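Local coordinates for protein hydrogenase maturation factor (Thermoanaerobacter tengcongensis, PDB 3VTH) that probably transfers the carbamoyl group of carbamoyl phosphate, in an ATP-dependent reaction, to the C-terminal cysteine of HypE during maturation of [NiFe]-hydrogenases, at residues C207-L212 with E319-P324; R119-P124 with H314-E319; S194-G199 with F355-R360. All blocks are in the same frame, centred on the assembly; numbering follows the deposited sequence.

In the fold
The three contacts join parts of the YrdC-like domain to one another and to the zinc-finger region. Contacts 1 and 2, with centres about 14 Å apart, share Glu319 and use helix 312-320: its end and the turn beyond meet helix 204-213, while Tyr315, Leu316 and Glu319 meet the first finger. Contact 3, centred about 15 Å from contact 1, packs against helix 204-213, where Phe195 CE1 is 3.7 Å from Cys207 CB. Contacts 2 and 3 do not touch; about 7 Å separates their nearest atoms. Contacts 1 and 3 lie away from the annotated sites, whereas in contact 2 the Leu121 side chain is about 9 Å from a bound zinc ion.

Contact 1: C207-L212 with E319-P324; sequences CVAKAL and EEIDFP
Ala209 and Leu212, one turn apart on helix 204-213, meet Glu320, Ile321 and Phe323 in the connection between helix 312-320 and strand 325-329 of the YrdC-like domain. The closest backbones are those of Ala209 and Glu320, whose CA atoms are 6.0 Å apart. An alanine suits such a narrow gap, because a single methyl fills it: Ala209 CB lies 3.5 Å from Glu320 CB. Glu320 contributes only the foot of its side chain to this contact. Its chain bends at chi2 (-55°) and leads the carboxylate away from the apolar seam. Ile321 is turned so that CG1 sits between its backbone N and carbonyl carbon (chi1 61°), while the shorter branch, CG2, is directed at the helix and meets Ala209 CB at 3.8 Å. The same methyl reaches more loosely toward Leu212 CD1, at 4.5 Å, so a beta-branched residue spans both helical neighbours with one arm. Phe323 extends the seam toward the C-terminal end of the helix. One face of its ring is covered by Ile321, whose CB stands 3.8 Å above the plane, displaced toward the rim, so the ring packs against the preceding turn of its own chain as well as against the helix. Backbone oxygens of the connection find partners nearby: Glu320 O accepts from Lys213 NZ and Ile321 O from Arg257 NH1. Behind the seam, Leu212 also packs on Val218 of the sheet, and Cys207 is joined to Cys200 by a disulfide. At the far end of the ring, Phe323 CZ rests 4.0 Å from Leu212 CB.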
loop_
_atom_site.group_PDB
_atom_site.type_symbol
_atom_site.label_atom_id
_atom_site.label_comp_id
_atom_site.label_asym_id
_atom_site.label_seq_id
_atom_site.Cartn_x
_atom_site.Cartn_y
_atom_site.Cartn_z
ATOM N N CYS A 207 -10.875 30.294 -4.815
ATOM C CA CYS A 207 -12.108 29.829 -5.453
ATOM C C CYS A 207 -12.525 28.446 -4.912
ATOM O O CYS A 207 -13.716 28.183 -4.683
ATOM C CB CYS A 207 -11.950 29.799 -6.979
ATOM S SG CYS A 207 -11.592 31.415 -7.762
ATOM N N VAL A 208 -11.527 27.585 -4.717
ATOM C CA VAL A 208 -11.715 26.246 -4.143
ATOM C C VAL A 208 -12.203 26.330 -2.700
ATOM O O VAL A 208 -13.196 25.684 -2.345
ATOM C CB VAL A 208 -10.422 25.405 -4.246
ATOM C CG1 VAL A 208 -10.523 24.094 -3.433
ATOM C CG2 VAL A 208 -10.127 25.105 -5.700
ATOM N N ALA A 209 -11.524 27.156 -1.898
ATOM C CA ALA A 209 -11.904 27.381 -0.496
ATOM C C ALA A 209 -13.353 27.829 -0.357
ATOM O O ALA A 209 -14.076 27.327 0.506
ATOM C CB ALA A 209 -10.978 28.383 0.162
ATOM N N LYS A 210 -13.774 28.760 -1.211
ATOM C CA LYS A 210 -15.154 29.250 -1.174
ATOM C C LYS A 210 -16.158 28.144 -1.500
ATOM O O LYS A 210 -17.150 27.976 -0.787
ATOM C CB LYS A 210 -15.341 30.478 -2.076
ATOM C CG LYS A 210 -14.508 31.674 -1.605
ATOM C CD LYS A 210 -15.159 33.024 -1.862
ATOM C CE LYS A 210 -14.261 34.143 -1.314
ATOM N NZ LYS A 210 -14.905 35.493 -1.390
ATOM N N ALA A 211 -15.893 27.374 -2.556
ATOM C CA ALA A 211 -16.757 26.234 -2.888
ATOM C C ALA A 211 -16.887 25.248 -1.709
ATOM O O ALA A 211 -18.005 24.852 -1.341
ATOM C CB ALA A 211 -16.262 25.531 -4.134
ATOM N N LEU A 212 -15.757 24.890 -1.104
ATOM C CA LEU A 212 -15.748 24.024 0.074
ATOM C C LEU A 212 -16.538 24.601 1.259
ATOM O O LEU A 212 -17.252 23.877 1.933
ATOM C CB LEU A 212 -14.317 23.698 0.508
ATOM C CG LEU A 212 -13.447 22.835 -0.409
ATOM C CD1 LEU A 212 -12.000 22.883 0.099
ATOM C CD2 LEU A 212 -13.960 21.368 -0.493
ATOM N N GLU A 319 -4.419 27.512 4.558
ATOM C CA GLU A 319 -4.493 28.894 5.052
ATOM C C GLU A 319 -5.848 29.575 4.744
ATOM O O GLU A 319 -6.182 30.600 5.355
ATOM C CB GLU A 319 -3.283 29.759 4.618
ATOM C CG GLU A 319 -2.481 29.224 3.440
ATOM C CD GLU A 319 -1.115 29.892 3.243
ATOM O OE1 GLU A 319 -0.108 29.156 3.077
ATOM O OE2 GLU A 319 -1.044 31.134 3.232
ATOM N N GLU A 320 -6.635 28.999 3.830
ATOM C CA GLU A 320 -7.925 29.604 3.445
ATOM C C GLU A 320 -9.139 29.010 4.158
ATOM O O GLU A 320 -10.153 29.694 4.308
ATOM C CB GLU A 320 -8.147 29.571 1.923
ATOM C CG GLU A 320 -7.094 30.297 1.079
ATOM C CD GLU A 320 -6.890 31.760 1.467
ATOM O OE1 GLU A 320 -7.885 32.471 1.737
ATOM O OE2 GLU A 320 -5.721 32.209 1.482
ATOM N N ILE A 321 -9.032 27.755 4.607
ATOM C CA ILE A 321 -10.135 27.079 5.294
ATOM C C ILE A 321 -9.816 26.824 6.785
ATOM O O ILE A 321 -8.645 26.771 7.166
ATOM C CB ILE A 321 -10.508 25.747 4.578
ATOM C CG1 ILE A 321 -9.317 24.776 4.560
ATOM C CG2 ILE A 321 -10.987 26.012 3.148
ATOM C CD1 ILE A 321 -9.633 23.392 3.998
ATOM N N ASP A 322 -10.845 26.673 7.623
ATOM C CA ASP A 322 -10.632 26.283 9.030
ATOM C C ASP A 322 -11.324 24.956 9.406
ATOM O O ASP A 322 -11.956 24.842 10.468
ATOM C CB ASP A 322 -11.057 27.402 9.996
ATOM C CG ASP A 322 -12.529 27.773 9.864
ATOM O OD1 ASP A 322 -13.279 27.046 9.170
ATOM O OD2 ASP A 322 -12.947 28.790 10.458
ATOM N N PHE A 323 -11.220 23.971 8.526
ATOM C CA PHE A 323 -11.857 22.674 8.742
ATOM C C PHE A 323 -11.077 21.615 7.994
ATOM O O PHE A 323 -10.502 21.911 6.944
ATOM C CB PHE A 323 -13.357 22.676 8.325
ATOM C CG PHE A 323 -13.631 23.298 6.968
ATOM C CD1 PHE A 323 -13.333 22.611 5.780
ATOM C CD2 PHE A 323 -14.182 24.577 6.880
ATOM C CE1 PHE A 323 -13.582 23.194 4.523
ATOM C CE2 PHE A 323 -14.448 25.166 5.641
ATOM C CZ PHE A 323 -14.144 24.476 4.456
ATOM N N PRO A 324 -11.035 20.380 8.535
ATOM C CA PRO A 324 -10.413 19.294 7.789
ATOM C C PRO A 324 -11.290 18.902 6.606
ATOM O O PRO A 324 -12.489 19.221 6.586
ATOM C CB PRO A 324 -10.350 18.142 8.802
ATOM C CG PRO A 324 -10.970 18.647 10.086
ATOM C CD PRO A 324 -11.657 19.927 9.797
#

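Contact 2: R119-P124 with H314-E319; sequences RELKDP and HYLLME
The first zinc finger of HypF docks here on the YrdC-like domain: Leu121 and Lys122, at the end of finger helix 115-121, face Tyr315, Leu316 and Glu319 on helix 312-320. The backbones stay well apart, with the CA atoms of Leu121 and Leu316 8.8 Å from each other, so side chains must bridge the space. Leucine does this with its two methyl branches. With CG anti to the backbone N (chi1 -174°), Leu121 sends CD2 to within 4.1 Å of Tyr315 CB and CD1 to within 4.3 Å of Leu316 CD2. The Leu121 side chain lies roughly perpendicular to that of Tyr315. This largely buried apolar patch adjoins the metal site, for the Leu121 side chain is about 6 Å from that of Cys117, a zinc ligand.

At the outer margin Lys122 takes over. Its long, flexible chain runs extended as far as CE, passing obliquely by the Tyr315 ring, and then bends at chi4 (-69°) to place the ammonium. There NZ forms a weak hydrogen bond, part of a salt bridge, with Glu319 OE1 at 3.4 Å; the Lys122 and Glu319 chains run alongside in opposite senses. A water accepts from Lys122 NZ at 3.0 Å and donates to Tyr315 O at 2.7 Å, linking the ammonium to the helix backbone. The same carbonyl accepts a weak bond from Glu319 N, so two donors share it. The combination implies an interface of two kinds: apolar packing around Leu121 beside a solvent-facing margin where the weak ion pair and the water bridge lie, probably the more adaptable part.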
loop_
_atom_site.group_PDB
_atom_site.type_symbol
_atom_site.label_atom_id
_atom_site.label_comp_id
_atom_site.label_asym_id
_atom_site.label_seq_id
_atom_site.Cartn_x
_atom_site.Cartn_y
_atom_site.Cartn_z
ATOM N N ARG A 119 9.233 26.652 3.552
ATOM C CA ARG A 119 9.686 27.979 4.005
ATOM C C ARG A 119 9.620 28.990 2.860
ATOM O O ARG A 119 9.104 30.090 3.035
ATOM C CB ARG A 119 11.118 27.908 4.554
ATOM C CG ARG A 119 11.579 29.172 5.294
ATOM C CD ARG A 119 13.111 29.342 5.293
ATOM N NE ARG A 119 13.805 28.099 5.621
ATOM C CZ ARG A 119 14.382 27.293 4.732
ATOM N NH1 ARG A 119 14.383 27.594 3.435
ATOM N NH2 ARG A 119 14.964 26.179 5.146
ATOM N N GLU A 120 10.145 28.613 1.694
ATOM C CA GLU A 120 10.092 29.481 0.514
ATOM C C GLU A 120 8.644 29.787 0.093
ATOM O O GLU A 120 8.300 30.939 -0.158
ATOM C CB GLU A 120 10.898 28.879 -0.647
ATOM C CG GLU A 120 12.432 28.893 -0.418
ATOM C CD GLU A 120 13.227 28.111 -1.470
ATOM O OE1 GLU A 120 14.473 28.070 -1.368
ATOM O OE2 GLU A 120 12.630 27.504 -2.379
ATOM N N LEU A 121 7.806 28.751 0.024
ATOM C CA LEU A 121 6.373 28.909 -0.261
ATOM C C LEU A 121 5.673 29.973 0.609
ATOM O O LEU A 121 4.809 30.703 0.127
ATOM C CB LEU A 121 5.653 27.561 -0.094
ATOM C CG LEU A 121 4.173 27.457 -0.468
ATOM C CD1 LEU A 121 3.992 27.649 -1.954
ATOM C CD2 LEU A 121 3.586 26.088 -0.024
ATOM N N LYS A 122 6.044 30.031 1.887
ATOM C CA LYS A 122 5.387 30.903 2.863
ATOM C C LYS A 122 6.121 32.236 3.084
ATOM O O LYS A 122 5.730 33.029 3.936
ATOM C CB LYS A 122 5.227 30.158 4.192
ATOM C CG LYS A 122 4.247 29.001 4.121
ATOM C CD LYS A 122 4.257 28.142 5.387
ATOM C CE LYS A 122 3.186 27.030 5.314
ATOM N NZ LYS A 122 1.774 27.568 5.372
ATOM N N ASP A 123 7.182 32.468 2.317
ATOM C CA ASP A 123 8.013 33.661 2.472
ATOM C C ASP A 123 7.627 34.745 1.454
ATOM O O ASP A 123 8.004 34.637 0.285
ATOM C CB ASP A 123 9.496 33.277 2.308
ATOM C CG ASP A 123 10.436 34.470 2.437
ATOM O OD1 ASP A 123 11.660 34.284 2.282
ATOM O OD2 ASP A 123 9.955 35.589 2.684
ATOM N N PRO A 124 6.914 35.807 1.900
ATOM C CA PRO A 124 6.415 36.854 0.987
ATOM C C PRO A 124 7.503 37.536 0.146
ATOM O O PRO A 124 7.193 38.153 -0.876
ATOM C CB PRO A 124 5.761 37.883 1.931
ATOM C CG PRO A 124 5.554 37.173 3.217
ATOM C CD PRO A 124 6.673 36.164 3.312
ATOM N N HIS A 314 -2.081 22.053 -1.058
ATOM C CA HIS A 314 -2.775 21.721 0.200
ATOM C C HIS A 314 -2.432 22.729 1.276
ATOM O O HIS A 314 -3.315 23.167 2.019
ATOM C CB HIS A 314 -2.420 20.318 0.717
ATOM C CG HIS A 314 -2.597 19.230 -0.290
ATOM N ND1 HIS A 314 -3.752 19.071 -1.026
ATOM C CD2 HIS A 314 -1.775 18.222 -0.658
ATOM C CE1 HIS A 314 -3.622 18.029 -1.826
ATOM N NE2 HIS A 314 -2.434 17.496 -1.620
ATOM N N TYR A 315 -1.152 23.090 1.371
ATOM C CA TYR A 315 -0.731 24.111 2.331
ATOM C C TYR A 315 -1.385 25.448 2.041
ATOM O O TYR A 315 -1.771 26.175 2.966
ATOM C CB TYR A 315 0.790 24.273 2.338
ATOM C CG TYR A 315 1.533 23.082 2.894
ATOM C CD1 TYR A 315 1.746 22.947 4.262
ATOM C CD2 TYR A 315 2.046 22.095 2.041
ATOM C CE1 TYR A 315 2.454 21.836 4.782
ATOM C CE2 TYR A 315 2.741 20.999 2.542
ATOM C CZ TYR A 315 2.948 20.887 3.911
ATOM O OH TYR A 315 3.642 19.811 4.384
ATOM N N LEU A 316 -1.495 25.783 0.756
ATOM C CA LEU A 316 -2.177 27.009 0.344
ATOM C C LEU A 316 -3.667 26.977 0.720
ATOM O O LEU A 316 -4.209 27.939 1.275
ATOM C CB LEU A 316 -1.996 27.241 -1.156
ATOM C CG LEU A 316 -0.569 27.577 -1.631
ATOM C CD1 LEU A 316 -0.492 27.606 -3.158
ATOM C CD2 LEU A 316 -0.062 28.875 -1.035
ATOM N N LEU A 317 -4.320 25.861 0.422
ATOM C CA LEU A 317 -5.741 25.699 0.747
ATOM C C LEU A 317 -5.981 25.806 2.256
ATOM O O LEU A 317 -6.941 26.449 2.686
ATOM C CB LEU A 317 -6.275 24.364 0.201
ATOM C CG LEU A 317 -7.785 24.078 0.379
ATOM C CD1 LEU A 317 -8.661 25.242 -0.199
ATOM C CD2 LEU A 317 -8.165 22.729 -0.241
ATOM N N MET A 318 -5.096 25.185 3.041
ATOM C CA MET A 318 -5.184 25.181 4.503
ATOM C C MET A 318 -5.141 26.565 5.155
ATOM O O MET A 318 -5.766 26.774 6.195
ATOM C CB MET A 318 -4.119 24.256 5.123
ATOM C CG MET A 318 -4.386 22.750 4.937
ATOM S SD MET A 318 -5.969 22.298 5.689
ATOM C CE MET A 318 -6.040 20.540 5.372
ATOM N N GLU A 319 -4.419 27.512 4.558
ATOM C CA GLU A 319 -4.493 28.894 5.052
ATOM C C GLU A 319 -5.848 29.575 4.744
ATOM O O GLU A 319 -6.182 30.600 5.355
ATOM C CB GLU A 319 -3.283 29.759 4.618
ATOM C CG GLU A 319 -2.481 29.224 3.440
ATOM C CD GLU A 319 -1.115 29.892 3.243
ATOM O OE1 GLU A 319 -0.108 29.156 3.077
ATOM O OE2 GLU A 319 -1.044 31.134 3.232
HETATM O O HOH W 1 -0.759 25.932 5.469
#

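Contact 3: S194-G199 with F355-R360; sequences SFVGEG and FLLNNR
With CG1 anti to the backbone N (chi1 -173°), Val196 keeps CG2 anti to its carbonyl carbon, and this methyl meets Leu357 CD2 at 3.6 Å. On the other face of the sheet, Phe195 has CG anti to its backbone N (chi1 179°), and its ring passes Phe355 O obliquely, with CD1 3.6 Å away. Beta-branched Val196 thus helps cover Leu357, while the broad Phe195 ring reaches helix 204-213, which Leu356 also touches.

Four backbone bonds join the strands. Ser194 and Leu357 exchange two, Leu357 N to Ser194 O at 2.7 Å and Ser194 N to Leu357 O at 2.9 Å. Val196 and Phe355 exchange the remaining pair, and Val196 N to Phe355 O is nearly straight (170° at the hydrogen). Phe355 O additionally receives a CA-H...O contact from Phe195 CA at 3.4 Å. Past the ladder, Asn358 OD1 accepts from Arg360 N at 2.9 Å, an Asx turn just after the paired residues.

Hydrogen-bonded pairs at Ser194-Leu357 and Val196-Phe355, flanking the non-hydrogen-bonded pair Phe195-Leu356, make a regular antiparallel ladder, by which strand 193-196 forms an edge of the mixed sheet of the YrdC-like domain.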
loop_
_atom_site.group_PDB
_atom_site.type_symbol
_atom_site.label_atom_id
_atom_site.label_comp_id
_atom_site.label_asym_id
_atom_site.label_seq_id
_atom_site.Cartn_x
_atom_site.Cartn_y
_atom_site.Cartn_z
ATOM N N SER A 194 -5.752 25.803 -12.940
ATOM C CA SER A 194 -6.890 26.251 -13.712
ATOM C C SER A 194 -8.150 25.876 -12.928
ATOM O O SER A 194 -8.350 24.690 -12.565
ATOM C CB SER A 194 -6.859 25.615 -15.109
ATOM O OG SER A 194 -8.074 25.871 -15.811
ATOM N N PHE A 195 -8.954 26.884 -12.608
ATOM C CA PHE A 195 -10.206 26.668 -11.888
ATOM C C PHE A 195 -11.372 26.659 -12.874
ATOM O O PHE A 195 -11.504 27.554 -13.705
ATOM C CB PHE A 195 -10.434 27.748 -10.812
ATOM C CG PHE A 195 -11.733 27.582 -10.043
ATOM C CD1 PHE A 195 -11.815 26.697 -8.967
ATOM C CD2 PHE A 195 -12.862 28.314 -10.390
ATOM C CE1 PHE A 195 -12.999 26.537 -8.258
ATOM C CE2 PHE A 195 -14.058 28.165 -9.680
ATOM C CZ PHE A 195 -14.124 27.277 -8.613
ATOM N N VAL A 196 -12.217 25.641 -12.763
ATOM C CA VAL A 196 -13.413 25.526 -13.592
ATOM C C VAL A 196 -14.610 25.302 -12.677
ATOM O O VAL A 196 -14.665 24.340 -11.912
ATOM C CB VAL A 196 -13.336 24.318 -14.576
ATOM C CG1 VAL A 196 -14.531 24.339 -15.532
ATOM C CG2 VAL A 196 -12.032 24.317 -15.346
ATOM N N GLY A 197 -15.571 26.200 -12.758
ATOM C CA GLY A 197 -16.788 26.070 -11.987
ATOM C C GLY A 197 -17.687 27.179 -12.452
ATOM O O GLY A 197 -17.874 27.352 -13.665
ATOM N N GLU A 198 -18.232 27.932 -11.498
ATOM C CA GLU A 198 -18.886 29.189 -11.813
ATOM C C GLU A 198 -17.800 30.260 -11.878
ATOM O O GLU A 198 -16.626 30.010 -11.513
ATOM C CB GLU A 198 -19.920 29.573 -10.745
ATOM C CG GLU A 198 -20.987 28.527 -10.426
ATOM C CD GLU A 198 -22.091 29.099 -9.535
ATOM O OE1 GLU A 198 -22.348 28.530 -8.446
ATOM O OE2 GLU A 198 -22.690 30.129 -9.916
ATOM N N GLY A 199 -18.186 31.436 -12.348
ATOM C CA GLY A 199 -17.320 32.601 -12.364
ATOM C C GLY A 199 -16.784 32.951 -10.991
ATOM O O GLY A 199 -17.523 32.953 -10.005
ATOM N N PHE A 355 -13.772 22.321 -10.245
ATOM C CA PHE A 355 -12.537 21.587 -10.494
ATOM C C PHE A 355 -11.319 22.479 -10.324
ATOM O O PHE A 355 -11.331 23.637 -10.758
ATOM C CB PHE A 355 -12.523 21.036 -11.929
ATOM C CG PHE A 355 -13.574 19.997 -12.198
ATOM C CD1 PHE A 355 -13.227 18.649 -12.278
ATOM C CD2 PHE A 355 -14.911 20.372 -12.407
ATOM C CE1 PHE A 355 -14.211 17.666 -12.536
ATOM C CE2 PHE A 355 -15.886 19.418 -12.668
ATOM C CZ PHE A 355 -15.542 18.066 -12.731
ATOM N N LEU A 356 -10.273 21.927 -9.702
ATOM C CA LEU A 356 -8.965 22.561 -9.706
ATOM C C LEU A 356 -8.027 21.713 -10.556
ATOM O O LEU A 356 -7.475 20.694 -10.096
ATOM C CB LEU A 356 -8.398 22.754 -8.290
ATOM C CG LEU A 356 -7.100 23.577 -8.223
ATOM C CD1 LEU A 356 -7.350 25.052 -8.562
ATOM C CD2 LEU A 356 -6.412 23.445 -6.855
ATOM N N LEU A 357 -7.871 22.150 -11.801
ATOM C CA LEU A 357 -7.031 21.493 -12.794
ATOM C C LEU A 357 -5.593 22.030 -12.745
ATOM O O LEU A 357 -5.326 23.028 -12.085
ATOM C CB LEU A 357 -7.610 21.817 -14.171
ATOM C CG LEU A 357 -8.678 20.991 -14.895
ATOM C CD1 LEU A 357 -9.580 20.120 -14.005
ATOM C CD2 LEU A 357 -9.483 21.873 -15.815
ATOM N N ASN A 358 -4.673 21.356 -13.446
ATOM C CA ASN A 358 -3.384 21.953 -13.776
ATOM C C ASN A 358 -2.847 21.357 -15.075
ATOM O O ASN A 358 -3.358 20.337 -15.552
ATOM C CB ASN A 358 -2.378 21.822 -12.611
ATOM C CG ASN A 358 -1.876 20.410 -12.412
ATOM O OD1 ASN A 358 -1.250 19.816 -13.310
ATOM N ND2 ASN A 358 -2.107 19.868 -11.215
ATOM N N ASN A 359 -1.827 21.983 -15.656
ATOM C CA ASN A 359 -1.336 21.522 -16.946
ATOM C C ASN A 359 -0.037 20.727 -16.865
ATOM O O ASN A 359 0.670 20.639 -17.847
ATOM C CB ASN A 359 -1.213 22.704 -17.934
ATOM C CG ASN A 359 -0.257 23.778 -17.439
ATOM O OD1 ASN A 359 0.174 23.767 -16.278
ATOM N ND2 ASN A 359 0.098 24.695 -18.315
ATOM N N ARG A 360 0.281 20.140 -15.708
ATOM C CA ARG A 360 1.412 19.202 -15.631
ATOM C C ARG A 360 0.875 17.784 -15.815
ATOM O O ARG A 360 0.140 17.278 -14.956
ATOM C CB ARG A 360 2.183 19.321 -14.296
ATOM C CG ARG A 360 3.437 18.399 -14.205
ATOM C CD ARG A 360 4.219 18.549 -12.881
ATOM N NE ARG A 360 3.367 18.319 -11.706
ATOM C CZ ARG A 360 3.622 18.788 -10.485
ATOM N NH1 ARG A 360 4.711 19.503 -10.261
ATOM N NH2 ARG A 360 2.791 18.539 -9.479
#